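Local coordinates for protein HI1317 (Haemophilus influenzae, PDB 1JOV) that probably catalyses the interconversion of the alpha and beta anomers of D-glucose 6-phosphate, at residues Leu26-Gly31 / His106-Glu111; Ile75-Phe80 / Phe137-Glu142; Asn159-Gln164 / Asn202-Lys207; Asn172-Gln177 / Ser188-Cys193. All blocks are in the same frame, centred on the assembly; numbering follows the deposited sequence. Where two conformers were deposited one is given.

Contact 1. Residues Leu26-Gly31 / His106-Glu111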
loop_
_atom_site.group_PDB
_atom_site.type_symbol
_atom_site.label_atom_id
_atom_site.label_comp_id
_atom_site.label_asym_id
_atom_site.label_seq_id
_atom_site.Cartn_x
_atom_site.Cartn_y
_atom_site.Cartn_z
ATOM N N LEU A 26 -14.591 1.599 7.806
ATOM C CA LEU A 26 -15.329 2.744 7.328
ATOM C C LEU A 26 -16.411 2.283 6.311
ATOM O O LEU A 26 -16.112 1.501 5.373
ATOM C CB LEU A 26 -14.330 3.552 6.556
ATOM C CG LEU A 26 -15.006 4.776 5.966
ATOM C CD1 LEU A 26 -15.534 5.746 7.021
ATOM C CD2 LEU A 26 -14.032 5.493 4.969
ATOM N N LYS A 27 -17.669 2.701 6.518
ATOM C CA LYS A 27 -18.748 2.463 5.547
ATOM C C LYS A 27 -19.490 3.764 5.333
ATOM O O LYS A 27 -20.147 4.266 6.260
ATOM C CB LYS A 27 -19.723 1.408 6.038
ATOM C CG LYS A 27 -19.107 0.055 5.963
ATOM C CD LYS A 27 -20.133 -1.054 6.356
ATOM C CE LYS A 27 -19.484 -2.446 6.358
ATOM N NZ LYS A 27 -18.106 -2.449 6.972
ATOM N N HIS A 28 -19.332 4.312 4.141
ATOM C CA HIS A 28 -19.773 5.675 3.894
ATOM C C HIS A 28 -20.272 5.787 2.502
ATOM O O HIS A 28 -20.153 4.865 1.762
ATOM C CB HIS A 28 -18.558 6.576 4.049
ATOM C CG HIS A 28 -18.833 8.049 3.831
ATOM N ND1 HIS A 28 -19.122 8.882 4.872
ATOM C CD2 HIS A 28 -18.696 8.834 2.743
ATOM C CE1 HIS A 28 -19.217 10.131 4.431
ATOM N NE2 HIS A 28 -18.948 10.129 3.148
ATOM N N ALA A 29 -20.929 6.892 2.210
ATOM C CA ALA A 29 -21.373 7.073 0.834
ATOM C C ALA A 29 -20.245 6.864 -0.143
ATOM O O ALA A 29 -20.438 6.267 -1.217
ATOM C CB ALA A 29 -21.935 8.446 0.668
ATOM N N VAL A 30 -19.047 7.341 0.205
ATOM C CA VAL A 30 -17.926 7.227 -0.701
ATOM C C VAL A 30 -17.418 5.786 -0.893
ATOM O O VAL A 30 -16.669 5.491 -1.870
ATOM C CB VAL A 30 -16.808 8.134 -0.243
ATOM C CG1 VAL A 30 -17.286 9.620 -0.151
ATOM C CG2 VAL A 30 -16.373 7.689 1.094
ATOM N N GLY A 31 -17.878 4.865 -0.053
ATOM C CA GLY A 31 -17.482 3.498 -0.182
ATOM C C GLY A 31 -17.053 2.887 1.148
ATOM O O GLY A 31 -17.428 3.371 2.203
ATOM N N HIS A 106 -19.108 14.240 1.082
ATOM C CA HIS A 106 -18.459 13.535 -0.034
ATOM C C HIS A 106 -17.034 13.117 0.247
ATOM O O HIS A 106 -16.300 12.892 -0.694
ATOM C CB HIS A 106 -18.419 14.396 -1.305
ATOM C CG HIS A 106 -19.769 14.726 -1.834
ATOM N ND1 HIS A 106 -20.590 13.780 -2.405
ATOM C CD2 HIS A 106 -20.463 15.881 -1.829
ATOM C CE1 HIS A 106 -21.728 14.350 -2.758
ATOM N NE2 HIS A 106 -21.675 15.624 -2.417
ATOM N N LYS A 107 -16.636 13.082 1.500
ATOM C CA LYS A 107 -15.208 12.859 1.769
ATOM C C LYS A 107 -14.927 12.460 3.205
ATOM O O LYS A 107 -15.580 12.921 4.160
ATOM C CB LYS A 107 -14.457 14.141 1.470
ATOM C CG LYS A 107 -12.953 14.086 1.725
ATOM C CD LYS A 107 -12.347 15.484 1.901
ATOM C CE LYS A 107 -11.989 16.082 0.556
ATOM N NZ LYS A 107 -11.291 17.419 0.688
ATOM N N VAL A 108 -13.919 11.642 3.323
ATOM C CA VAL A 108 -13.530 11.210 4.646
ATOM C C VAL A 108 -12.040 11.315 4.795
ATOM O O VAL A 108 -11.292 10.835 3.949
ATOM C CB VAL A 108 -13.983 9.781 4.910
ATOM C CG1 VAL A 108 -13.557 9.304 6.285
ATOM C CG2 VAL A 108 -15.502 9.688 4.781
ATOM N N ARG A 109 -11.629 11.934 5.887
ATOM C CA ARG A 109 -10.163 12.055 6.117
ATOM C C ARG A 109 -9.772 11.375 7.410
ATOM O O ARG A 109 -10.320 11.710 8.425
ATOM C CB ARG A 109 -9.744 13.529 6.200
ATOM C CG ARG A 109 -8.171 13.672 6.314
ATOM C CD ARG A 109 -7.695 15.206 6.361
ATOM N NE ARG A 109 -6.207 15.276 6.475
ATOM C CZ ARG A 109 -5.354 15.458 5.469
ATOM N NH1 ARG A 109 -5.815 15.721 4.231
ATOM N NH2 ARG A 109 -4.030 15.459 5.729
ATOM N N LEU A 110 -8.800 10.407 7.395
ATOM C CA LEU A 110 -8.298 9.784 8.636
ATOM C C LEU A 110 -6.804 10.108 8.705
ATOM O O LEU A 110 -6.130 10.104 7.628
ATOM C CB LEU A 110 -8.373 8.257 8.447
ATOM C CG LEU A 110 -9.822 7.731 8.221
ATOM C CD1 LEU A 110 -9.667 6.144 8.182
ATOM C CD2 LEU A 110 -10.818 8.218 9.259
ATOM N N GLU A 111 -6.317 10.376 9.911
ATOM C CA GLU A 111 -4.861 10.658 10.112
ATOM C C GLU A 111 -4.391 9.707 11.171
ATOM O O GLU A 111 -5.091 9.479 12.138
ATOM C CB GLU A 111 -4.532 12.106 10.574
ATOM C CG GLU A 111 -4.992 13.051 9.447
ATOM C CD GLU A 111 -4.647 14.512 9.747
ATOM O OE1 GLU A 111 -3.930 14.775 10.752
ATOM O OE2 GLU A 111 -5.105 15.398 8.983
#
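The imidazole of His-28 and a methyl group of Val-108 meet where two sheets of the mutarotase-type beta-sandwich lie face to face. Strand 26-28 belongs to the five-stranded sheet and strand 107-111 to the eight-stranded one. Their axes run nearly antiparallel, 9.5 Å apart, and no hydrogen bond joins the two segments, so side chains carry the contact. The His-28 and Val-108 side chains lie alongside one another, pointing opposite ways. This brings Val-108 CG2 over the middle of the His-28 ring, 3.6 Å from its centroid and 4° off the ring normal, a textbook CH-pi contact. The ring's NE2 makes a weak bond to the carbonyl O of Val-105. The other branch of Val-108 serves a different partner: with CG1 anti to the backbone N (chi1 179°), it meets Leu-26 tip to tip, 4.1 Å from both CD1 and CD2 of Leu-26. Phe-129 and Ile-103 flank this apolar patch on the neighbouring strands 121-129 and 97-104. Beyond His-28 the chain reverses in a type I turn, His-28 to Gly-31, which brings Val-30 beside the residue just before the facing strand. There Val-30 CG1 lies 3.5 Å from the carbonyl O of His-106.

Contact 2. Residues Ile75-Phe80 / Phe137-Glu142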
loop_
_atom_site.group_PDB
_atom_site.type_symbol
_atom_site.label_atom_id
_atom_site.label_comp_id
_atom_site.label_asym_id
_atom_site.label_seq_id
_atom_site.Cartn_x
_atom_site.Cartn_y
_atom_site.Cartn_z
ATOM N N ILE A 75 3.547 0.260 4.912
ATOM C CA ILE A 75 4.465 1.402 4.953
ATOM C C ILE A 75 5.872 0.903 5.217
ATOM O O ILE A 75 6.069 0.333 6.324
ATOM C CB ILE A 75 4.007 2.351 6.124
ATOM C CG1 ILE A 75 2.521 2.852 6.046
ATOM C CG2 ILE A 75 4.977 3.555 6.315
ATOM C CD1 ILE A 75 2.340 3.634 4.811
ATOM N N CYS A 76 6.735 0.934 4.204
ATOM C CA CYS A 76 8.140 0.518 4.441
ATOM C C CYS A 76 8.929 1.734 4.889
ATOM O O CYS A 76 8.942 2.721 4.133
ATOM C CB CYS A 76 8.684 -0.037 3.129
ATOM S SG CYS A 76 7.591 -1.291 2.412
ATOM N N TYR A 77 9.529 1.692 6.050
ATOM C CA TYR A 77 10.184 2.849 6.641
ATOM C C TYR A 77 10.863 2.408 7.917
ATOM O O TYR A 77 10.227 1.620 8.629
ATOM C CB TYR A 77 9.072 3.881 6.975
ATOM C CG TYR A 77 9.556 5.042 7.759
ATOM C CD1 TYR A 77 10.151 6.160 7.133
ATOM C CD2 TYR A 77 9.387 5.086 9.135
ATOM C CE1 TYR A 77 10.521 7.257 7.903
ATOM C CE2 TYR A 77 9.777 6.127 9.876
ATOM C CZ TYR A 77 10.367 7.281 9.266
ATOM O OH TYR A 77 10.783 8.378 10.027
ATOM N N PRO A 78 12.065 2.901 8.220
ATOM C CA PRO A 78 12.840 3.920 7.465
ATOM C C PRO A 78 13.890 3.373 6.512
ATOM O O PRO A 78 14.792 4.114 6.092
ATOM C CB PRO A 78 13.516 4.711 8.604
ATOM C CG PRO A 78 13.887 3.580 9.671
ATOM C CD PRO A 78 12.692 2.627 9.527
ATOM N N TRP A 79 13.829 2.086 6.227
ATOM C CA TRP A 79 14.692 1.489 5.223
ATOM C C TRP A 79 13.788 0.628 4.353
ATOM O O TRP A 79 12.733 0.181 4.814
ATOM C CB TRP A 79 15.872 0.613 5.775
ATOM C CG TRP A 79 15.537 -0.629 6.581
ATOM C CD1 TRP A 79 15.411 -1.955 6.142
ATOM C CD2 TRP A 79 15.425 -0.659 7.995
ATOM N NE1 TRP A 79 15.182 -2.760 7.233
ATOM C CE2 TRP A 79 15.198 -1.992 8.375
ATOM C CE3 TRP A 79 15.502 0.326 9.012
ATOM C CZ2 TRP A 79 15.025 -2.354 9.713
ATOM C CZ3 TRP A 79 15.289 -0.046 10.309
ATOM C CH2 TRP A 79 15.075 -1.373 10.655
ATOM N N PHE A 80 14.265 0.341 3.131
ATOM C CA PHE A 80 13.539 -0.398 2.129
ATOM C C PHE A 80 14.173 -1.748 1.889
ATOM O O PHE A 80 15.400 -1.837 1.722
ATOM C CB PHE A 80 13.502 0.369 0.794
ATOM C CG PHE A 80 12.692 -0.318 -0.275
ATOM C CD1 PHE A 80 11.303 -0.265 -0.238
ATOM C CD2 PHE A 80 13.281 -1.018 -1.346
ATOM C CE1 PHE A 80 10.502 -0.948 -1.181
ATOM C CE2 PHE A 80 12.490 -1.652 -2.311
ATOM C CZ PHE A 80 11.099 -1.597 -2.221
ATOM N N PHE A 137 2.337 9.673 3.250
ATOM C CA PHE A 137 3.185 9.339 4.368
ATOM C C PHE A 137 4.176 10.488 4.594
ATOM O O PHE A 137 4.760 10.946 3.624
ATOM C CB PHE A 137 4.008 8.029 4.132
ATOM C CG PHE A 137 5.109 7.759 5.128
ATOM C CD1 PHE A 137 4.845 7.053 6.287
ATOM C CD2 PHE A 137 6.409 8.237 4.957
ATOM C CE1 PHE A 137 5.838 6.823 7.254
ATOM C CE2 PHE A 137 7.412 8.023 5.899
ATOM C CZ PHE A 137 7.138 7.309 7.066
ATOM N N THR A 138 4.385 10.959 5.835
ATOM C CA THR A 138 5.367 12.006 6.124
ATOM C C THR A 138 6.252 11.503 7.205
ATOM O O THR A 138 5.804 10.981 8.258
ATOM C CB THR A 138 4.679 13.301 6.657
ATOM O OG1 THR A 138 3.654 13.681 5.694
ATOM C CG2 THR A 138 5.754 14.461 6.745
ATOM N N HIS A 139 7.512 11.838 7.029
ATOM C CA HIS A 139 8.601 11.481 7.908
ATOM C C HIS A 139 8.996 12.623 8.854
ATOM O O HIS A 139 9.270 13.697 8.366
ATOM C CB HIS A 139 9.776 11.240 6.930
ATOM C CG HIS A 139 11.129 11.199 7.529
ATOM N ND1 HIS A 139 11.477 10.440 8.627
ATOM C CD2 HIS A 139 12.274 11.810 7.119
ATOM C CE1 HIS A 139 12.782 10.576 8.840
ATOM N NE2 HIS A 139 13.266 11.446 7.984
ATOM N N TYR A 140 9.045 12.353 10.155
ATOM C CA TYR A 140 9.491 13.334 11.108
ATOM C C TYR A 140 10.688 12.830 11.881
ATOM O O TYR A 140 10.955 13.257 13.018
ATOM C CB TYR A 140 8.356 13.688 12.069
ATOM C CG TYR A 140 7.243 14.449 11.339
ATOM C CD1 TYR A 140 7.446 15.702 10.796
ATOM C CD2 TYR A 140 5.997 13.876 11.230
ATOM C CE1 TYR A 140 6.385 16.338 10.130
ATOM C CE2 TYR A 140 4.958 14.485 10.588
ATOM C CZ TYR A 140 5.138 15.711 10.024
ATOM O OH TYR A 140 4.111 16.340 9.366
ATOM N N GLY A 141 11.401 11.892 11.251
ATOM C CA GLY A 141 12.514 11.175 11.801
ATOM C C GLY A 141 13.767 11.941 12.139
ATOM O O GLY A 141 13.872 13.150 11.952
ATOM N N GLU A 142 14.735 11.172 12.619
ATOM C CA GLU A 142 16.002 11.734 13.061
ATOM C C GLU A 142 17.009 11.799 11.980
ATOM O O GLU A 142 17.898 12.647 11.992
ATOM C CB GLU A 142 16.573 10.952 14.245
ATOM C CG GLU A 142 15.633 10.977 15.458
ATOM C CD GLU A 142 16.116 10.144 16.636
ATOM O OE1 GLU A 142 17.222 9.554 16.561
ATOM O OE2 GLU A 142 15.380 10.090 17.647
#
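Tyr-77 reaches across to Phe-137 and His-139, and its contacts change from apolar to polar along its length. Tyr-77 CB starts 3.9 Å from Phe-137 CZ. Tyr-77 CG, anti to the backbone N (chi1 172°), lies 3.4 Å from Phe-137 CZ, and Tyr-77 CD1 comes down to 3.2 Å from the same Phe-137 CZ. Here the Phe-137 tip sits over one face of the tyrosine ring, displaced toward the rim; the opposite face is covered, over its centre, by CB of Pro-78, the residue that follows through a cis peptide bond. The two aromatic planes are inclined at 59°, and with the His-139 ring they form an aromatic cluster. It lies within the beta-sandwich of the aldose 1-epimerase fold, where the short edge strand 75-76 of the seven-stranded sheet faces strand 133-139 of the eight-stranded one. Farther out, Tyr-77 CE1 is 3.4 Å from His-139 ND1, and at the tip Tyr-77 OH makes a 2.6 Å hydrogen bond with His-139 ND1, near the planes of both rings; either partner could be the donor. The imidazole is also held by a weak bond between NE2 and the carbonyl O of Glu-143. Two residues before Tyr-77, Ile-75 CG2 packs 3.5 Å from Phe-137 CD1, and the side chain of Ile-75 is about 8 Å from that of His-150, a predicted active-site residue.

Contact 3. Residues Asn159-Gln164 / Asn202-Lys207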
loop_
_atom_site.group_PDB
_atom_site.type_symbol
_atom_site.label_atom_id
_atom_site.label_comp_id
_atom_site.label_asym_id
_atom_site.label_seq_id
_atom_site.Cartn_x
_atom_site.Cartn_y
_atom_site.Cartn_z
ATOM N N ASN A 159 -2.483 -12.814 -15.626
ATOM C CA ASN A 159 -2.234 -12.941 -17.065
ATOM C C ASN A 159 -2.948 -11.969 -17.980
ATOM O O ASN A 159 -2.609 -11.852 -19.163
ATOM C CB ASN A 159 -2.499 -14.361 -17.509
ATOM C CG ASN A 159 -1.669 -15.297 -16.767
ATOM O OD1 ASN A 159 -0.470 -15.060 -16.622
ATOM N ND2 ASN A 159 -2.267 -16.361 -16.237
ATOM N N GLN A 160 -3.893 -11.231 -17.413
ATOM C CA GLN A 160 -4.714 -10.354 -18.151
ATOM C C GLN A 160 -4.465 -8.918 -17.714
ATOM O O GLN A 160 -5.331 -8.105 -17.924
ATOM C CB GLN A 160 -6.202 -10.743 -17.984
ATOM C CG GLN A 160 -6.608 -12.079 -18.637
ATOM C CD GLN A 160 -8.089 -12.439 -18.465
ATOM O OE1 GLN A 160 -8.912 -12.115 -19.314
ATOM N NE2 GLN A 160 -8.416 -13.131 -17.380
ATOM N N VAL A 161 -3.263 -8.571 -17.175
ATOM C CA VAL A 161 -3.021 -7.186 -16.767
ATOM C C VAL A 161 -1.942 -6.478 -17.633
ATOM O O VAL A 161 -0.955 -7.097 -18.028
ATOM C CB VAL A 161 -2.595 -7.144 -15.283
ATOM C CG1 VAL A 161 -2.012 -5.786 -14.948
ATOM C CG2 VAL A 161 -3.766 -7.465 -14.380
ATOM N N GLU A 162 -2.123 -5.160 -17.920
ATOM C CA GLU A 162 -0.998 -4.433 -18.501
ATOM C C GLU A 162 -0.757 -3.257 -17.613
ATOM O O GLU A 162 -1.690 -2.623 -17.128
ATOM C CB GLU A 162 -1.192 -3.935 -19.943
ATOM C CG GLU A 162 -1.733 -4.955 -20.935
ATOM C CD GLU A 162 -2.176 -4.291 -22.241
ATOM O OE1 GLU A 162 -1.566 -3.271 -22.664
ATOM O OE2 GLU A 162 -3.160 -4.749 -22.861
ATOM N N VAL A 163 0.526 -2.936 -17.517
ATOM C CA VAL A 163 1.015 -1.842 -16.730
ATOM C C VAL A 163 1.434 -0.755 -17.722
ATOM O O VAL A 163 2.363 -0.945 -18.499
ATOM C CB VAL A 163 2.188 -2.277 -15.893
ATOM C CG1 VAL A 163 2.446 -1.160 -14.929
ATOM C CG2 VAL A 163 1.838 -3.544 -15.019
ATOM N N GLN A 164 0.702 0.332 -17.710
ATOM C CA GLN A 164 0.941 1.460 -18.586
ATOM C C GLN A 164 1.686 2.612 -17.936
ATOM O O GLN A 164 1.455 2.924 -16.756
ATOM C CB GLN A 164 -0.390 2.013 -19.069
ATOM C CG GLN A 164 -1.431 0.974 -19.503
ATOM C CD GLN A 164 -2.756 1.600 -19.933
ATOM O OE1 GLN A 164 -3.395 1.126 -20.889
ATOM N NE2 GLN A 164 -3.185 2.644 -19.228
ATOM N N ASN A 202 0.991 6.336 -13.690
ATOM C CA ASN A 202 1.058 5.034 -14.333
ATOM C C ASN A 202 -0.271 4.393 -14.025
ATOM O O ASN A 202 -0.975 4.838 -13.127
ATOM C CB ASN A 202 2.237 4.200 -13.867
ATOM C CG ASN A 202 2.533 4.429 -12.407
ATOM O OD1 ASN A 202 1.688 4.206 -11.550
ATOM N ND2 ASN A 202 3.764 4.872 -12.126
ATOM N N GLN A 203 -0.611 3.365 -14.769
ATOM C CA GLN A 203 -1.938 2.796 -14.534
ATOM C C GLN A 203 -1.934 1.308 -14.763
ATOM O O GLN A 203 -1.014 0.769 -15.369
ATOM C CB GLN A 203 -3.061 3.587 -15.230
ATOM C CG GLN A 203 -2.943 3.844 -16.681
ATOM C CD GLN A 203 -2.018 4.999 -17.021
ATOM O OE1 GLN A 203 -2.000 6.055 -16.351
ATOM N NE2 GLN A 203 -1.240 4.807 -18.066
ATOM N N ILE A 204 -2.885 0.594 -14.180
ATOM C CA ILE A 204 -2.864 -0.822 -14.296
ATOM C C ILE A 204 -4.141 -1.241 -14.966
ATOM O O ILE A 204 -5.227 -1.071 -14.439
ATOM C CB ILE A 204 -2.854 -1.407 -12.888
ATOM C CG1 ILE A 204 -1.509 -1.165 -12.194
ATOM C CG2 ILE A 204 -3.179 -2.853 -12.976
ATOM C CD1 ILE A 204 -1.485 -1.696 -10.634
ATOM N N LEU A 205 -3.978 -1.746 -16.168
ATOM C CA LEU A 205 -5.089 -2.195 -16.956
ATOM C C LEU A 205 -5.406 -3.628 -16.621
ATOM O O LEU A 205 -4.535 -4.500 -16.725
ATOM C CB LEU A 205 -4.775 -2.041 -18.438
ATOM C CG LEU A 205 -5.864 -2.404 -19.440
ATOM C CD1 LEU A 205 -7.195 -1.819 -19.005
ATOM C CD2 LEU A 205 -5.492 -1.903 -20.828
ATOM N N ASP A 206 -6.646 -3.864 -16.221
ATOM C CA ASP A 206 -7.121 -5.189 -15.871
ATOM C C ASP A 206 -8.327 -5.556 -16.780
ATOM O O ASP A 206 -9.403 -4.887 -16.743
ATOM C CB ASP A 206 -7.469 -5.264 -14.367
ATOM C CG ASP A 206 -7.837 -6.639 -13.906
ATOM O OD1 ASP A 206 -7.976 -7.557 -14.740
ATOM O OD2 ASP A 206 -7.997 -6.917 -12.686
ATOM N N LYS A 207 -8.101 -6.576 -17.614
ATOM C CA LYS A 207 -9.046 -7.033 -18.637
ATOM C C LYS A 207 -9.729 -8.303 -18.068
ATOM O O LYS A 207 -10.565 -8.922 -18.721
ATOM C CB LYS A 207 -8.286 -7.400 -19.906
ATOM C CG LYS A 207 -7.888 -6.208 -20.768
ATOM C CD LYS A 207 -6.914 -6.630 -21.845
ATOM C CE LYS A 207 -5.579 -7.036 -21.227
ATOM N NZ LYS A 207 -4.675 -7.834 -22.117
#
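Glu-162 and Leu-205 exchange both of their backbone hydrogen bonds, and from this pair the register of two antiparallel strands can be followed in either direction. Leu-205 N donates to Glu-162 O at 2.6 Å, while Glu-162 N returns a bond to Leu-205 O at 2.8 Å. Gln-164 and Gln-203 repeat the exchange, N to O each way, and Lys-207 N extends the ladder to Gln-160 O at a longer 3.2 Å. Between these pairs Val-161 CA approaches Leu-205 O at 3.1 Å, a CA-H...O contact that gives that carbonyl a second neighbour. Glu-162, on the face it shares with Leu-205, reaches Lys-207 just beyond the strand: in one of its two conformers Glu-162 OE2 lies 3.5 Å from Lys-207 NZ, a long salt bridge that the second conformer makes less certain. The other face carries Val-161 and Ile-204, whose CG1 and CG2 respectively pack 3.7 Å apart. Buried polar groups here find partners beyond the two segments. The carboxylate of Asp-206 accepts from three backbone amides, Ser-208 N and Phe-209 N at OD1 and Gly-156 N at OD2, and Asn-202 OD1 accepts from His-217 NE2. Hydrogen-bonded and non-hydrogen-bonded pairs thus alternate regularly, as is typical of the antiparallel ladder that adds an outermost strand, here 161-164, to a sheet of a beta-sandwich.

Contact 4. Residues Asn172-Gln177 / Ser188-Cys193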
loop_
_atom_site.group_PDB
_atom_site.type_symbol
_atom_site.label_atom_id
_atom_site.label_comp_id
_atom_site.label_asym_id
_atom_site.label_seq_id
_atom_site.Cartn_x
_atom_site.Cartn_y
_atom_site.Cartn_z
ATOM N N ASN A 172 16.633 -4.511 -12.400
ATOM C CA ASN A 172 16.109 -5.842 -12.038
ATOM C C ASN A 172 16.774 -6.365 -10.774
ATOM O O ASN A 172 17.933 -6.762 -10.817
ATOM C CB ASN A 172 16.304 -6.853 -13.220
ATOM C CG ASN A 172 15.527 -8.165 -13.038
ATOM O OD1 ASN A 172 15.155 -8.564 -11.920
ATOM N ND2 ASN A 172 15.334 -8.876 -14.156
ATOM N N SER A 173 16.053 -6.360 -9.654
ATOM C CA SER A 173 16.620 -6.738 -8.368
ATOM C C SER A 173 16.869 -8.209 -8.341
ATOM O O SER A 173 17.579 -8.717 -7.472
ATOM C CB SER A 173 15.695 -6.344 -7.199
ATOM O OG SER A 173 15.426 -4.962 -7.275
ATOM N N LEU A 174 16.199 -8.903 -9.256
ATOM C CA LEU A 174 16.279 -10.354 -9.270
ATOM C C LEU A 174 17.741 -10.779 -9.508
ATOM O O LEU A 174 18.331 -11.534 -8.712
ATOM C CB LEU A 174 15.264 -10.931 -10.287
ATOM C CG LEU A 174 13.815 -10.769 -9.779
ATOM C CD1 LEU A 174 12.761 -11.318 -10.757
ATOM C CD2 LEU A 174 13.665 -11.368 -8.406
ATOM N N ASN A 175 18.345 -10.165 -10.509
ATOM C CA ASN A 175 19.696 -10.514 -10.924
ATOM C C ASN A 175 20.633 -9.305 -10.821
ATOM O O ASN A 175 21.759 -9.321 -11.312
ATOM C CB ASN A 175 19.653 -11.030 -12.351
ATOM C CG ASN A 175 19.139 -9.985 -13.301
ATOM O OD1 ASN A 175 18.941 -8.838 -12.878
ATOM N ND2 ASN A 175 18.890 -10.356 -14.576
ATOM N N GLN A 176 20.150 -8.263 -10.158
ATOM C CA GLN A 176 20.915 -7.048 -9.927
ATOM C C GLN A 176 21.432 -6.467 -11.210
ATOM O O GLN A 176 22.595 -6.067 -11.285
ATOM C CB GLN A 176 22.089 -7.286 -8.975
ATOM C CG GLN A 176 21.680 -7.633 -7.555
ATOM C CD GLN A 176 21.005 -6.475 -6.837
ATOM O OE1 GLN A 176 21.615 -5.423 -6.639
ATOM N NE2 GLN A 176 19.755 -6.676 -6.417
ATOM N N GLN A 177 20.580 -6.395 -12.220
ATOM C CA GLN A 177 21.037 -5.856 -13.486
ATOM C C GLN A 177 20.072 -4.847 -14.050
ATOM O O GLN A 177 18.863 -5.004 -13.934
ATOM C CB GLN A 177 21.227 -7.024 -14.471
ATOM C CG GLN A 177 22.170 -6.764 -15.620
ATOM C CD GLN A 177 23.621 -7.044 -15.273
ATOM O OE1 GLN A 177 23.909 -7.784 -14.338
ATOM N NE2 GLN A 177 24.537 -6.454 -16.032
ATOM N N SER A 188 4.471 -12.118 -16.841
ATOM C CA SER A 188 4.402 -13.501 -17.249
ATOM C C SER A 188 5.467 -14.253 -16.558
ATOM O O SER A 188 5.909 -15.285 -17.051
ATOM C CB SER A 188 4.702 -13.532 -18.721
ATOM O OG SER A 188 5.939 -12.898 -18.980
ATOM N N GLU A 189 5.880 -13.725 -15.413
ATOM C CA GLU A 189 6.934 -14.320 -14.656
ATOM C C GLU A 189 7.223 -13.452 -13.443
ATOM O O GLU A 189 6.652 -12.397 -13.320
ATOM C CB GLU A 189 8.182 -14.485 -15.500
ATOM C CG GLU A 189 8.955 -13.187 -15.622
ATOM C CD GLU A 189 10.216 -13.370 -16.409
ATOM O OE1 GLU A 189 10.132 -13.224 -17.640
ATOM O OE2 GLU A 189 11.265 -13.669 -15.805
ATOM N N ASN A 190 8.057 -13.932 -12.558
ATOM C CA ASN A 190 8.529 -13.193 -11.365
ATOM C C ASN A 190 9.199 -11.909 -11.756
ATOM O O ASN A 190 10.241 -11.925 -12.442
ATOM C CB ASN A 190 9.465 -14.028 -10.539
ATOM C CG ASN A 190 9.971 -13.346 -9.320
ATOM O OD1 ASN A 190 10.862 -13.899 -8.652
ATOM N ND2 ASN A 190 9.375 -12.189 -8.953
ATOM N N VAL A 191 8.583 -10.804 -11.334
ATOM C CA VAL A 191 9.077 -9.468 -11.606
ATOM C C VAL A 191 9.341 -8.740 -10.292
ATOM O O VAL A 191 8.549 -8.809 -9.347
ATOM C CB VAL A 191 8.107 -8.639 -12.461
ATOM C CG1 VAL A 191 8.582 -7.172 -12.686
ATOM C CG2 VAL A 191 7.807 -9.268 -13.835
ATOM N N ASP A 192 10.528 -8.162 -10.178
ATOM C CA ASP A 192 10.958 -7.440 -8.978
ATOM C C ASP A 192 11.896 -6.309 -9.452
ATOM O O ASP A 192 13.124 -6.396 -9.294
ATOM C CB ASP A 192 11.594 -8.342 -7.910
ATOM C CG ASP A 192 11.692 -7.657 -6.526
ATOM O OD1 ASP A 192 11.383 -6.453 -6.460
ATOM O OD2 ASP A 192 11.998 -8.215 -5.453
ATOM N N CYS A 193 11.300 -5.240 -9.959
ATOM C CA CYS A 193 12.124 -4.236 -10.598
ATOM C C CYS A 193 11.869 -2.803 -10.187
ATOM O O CYS A 193 10.734 -2.392 -9.957
ATOM C CB CYS A 193 12.038 -4.389 -12.114
ATOM S SG CYS A 193 10.558 -3.719 -12.854
HETATM O O HOH W 1 13.189 -4.658 -5.423
#
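Ser-173 and Leu-174 join a hairpin turn to strand 191-193 through one firm backbone bond and a small apolar overlap, at the edge of the seven-stranded sheet of the beta-sandwich. The turn links strands 169-172 and 177-180 and contains a G1 beta bulge, in which Gln-176 and Gln-177 both face Asn-172. Asn-172 and Cys-193 form a non-hydrogen-bonded antiparallel pair, with CA atoms 4.5 Å apart. Cys-193, which has two conformers, touches Cys-170 on strand 169-172, with which a disulfide has been seen in this protein. Just past that pair, Ser-173 N donates to Asp-192 O at 3.0 Å. Leu-174 then leans over the start of the opposing strand. Its CG, anti to the carbonyl carbon (chi1 -71°), lies against Asp-192 CB, and the two methyl groups divide the work: Leu-174 CD2 packs 3.7 Å from Asp-192 CB, while Leu-174 CD1 presses close to Asn-190 O, at 3.1 Å, and also touches the amide carbon CG of Asn-190. A weak bond from Asn-190 ND2 to the carbonyl O of Asn-227 on the next strand also holds this amide. Within the turn, Gln-176 NE2 donates to Ser-173 O, tying the bulge residue back to the first turn residue. Asp-192 is near the predicted catalytic residues, its side chain about 6 Å from that of Glu-248 and about 7 Å from that of His-150. A water links the two segments at this point, donating to Asp-192 OD1 at 2.7 Å and lying 2.9 Å from Ser-173 OG.

Contact 2 is the buried member; contacts 1, 3 and 4 lie nearer the surface and are partly exposed. Contacts 1 and 2 both join facing sheets and rely on side chains: contact 1 through methyl groups, one of them over an imidazole, with no hydrogen bond between the segments, contact 2 with a polar bond at the end of its aromatic cluster. Contact 3 instead pairs strands within a sheet by a full backbone ladder; contact 4 has one firm backbone bond, leucine packing and a water bridge. Contacts 1, 2 and 3 reach the eight-stranded sheet, while contacts 2 and 4 share the seven-stranded one. Along the chain, contact 4 is nested inside the loop closed by contact 3.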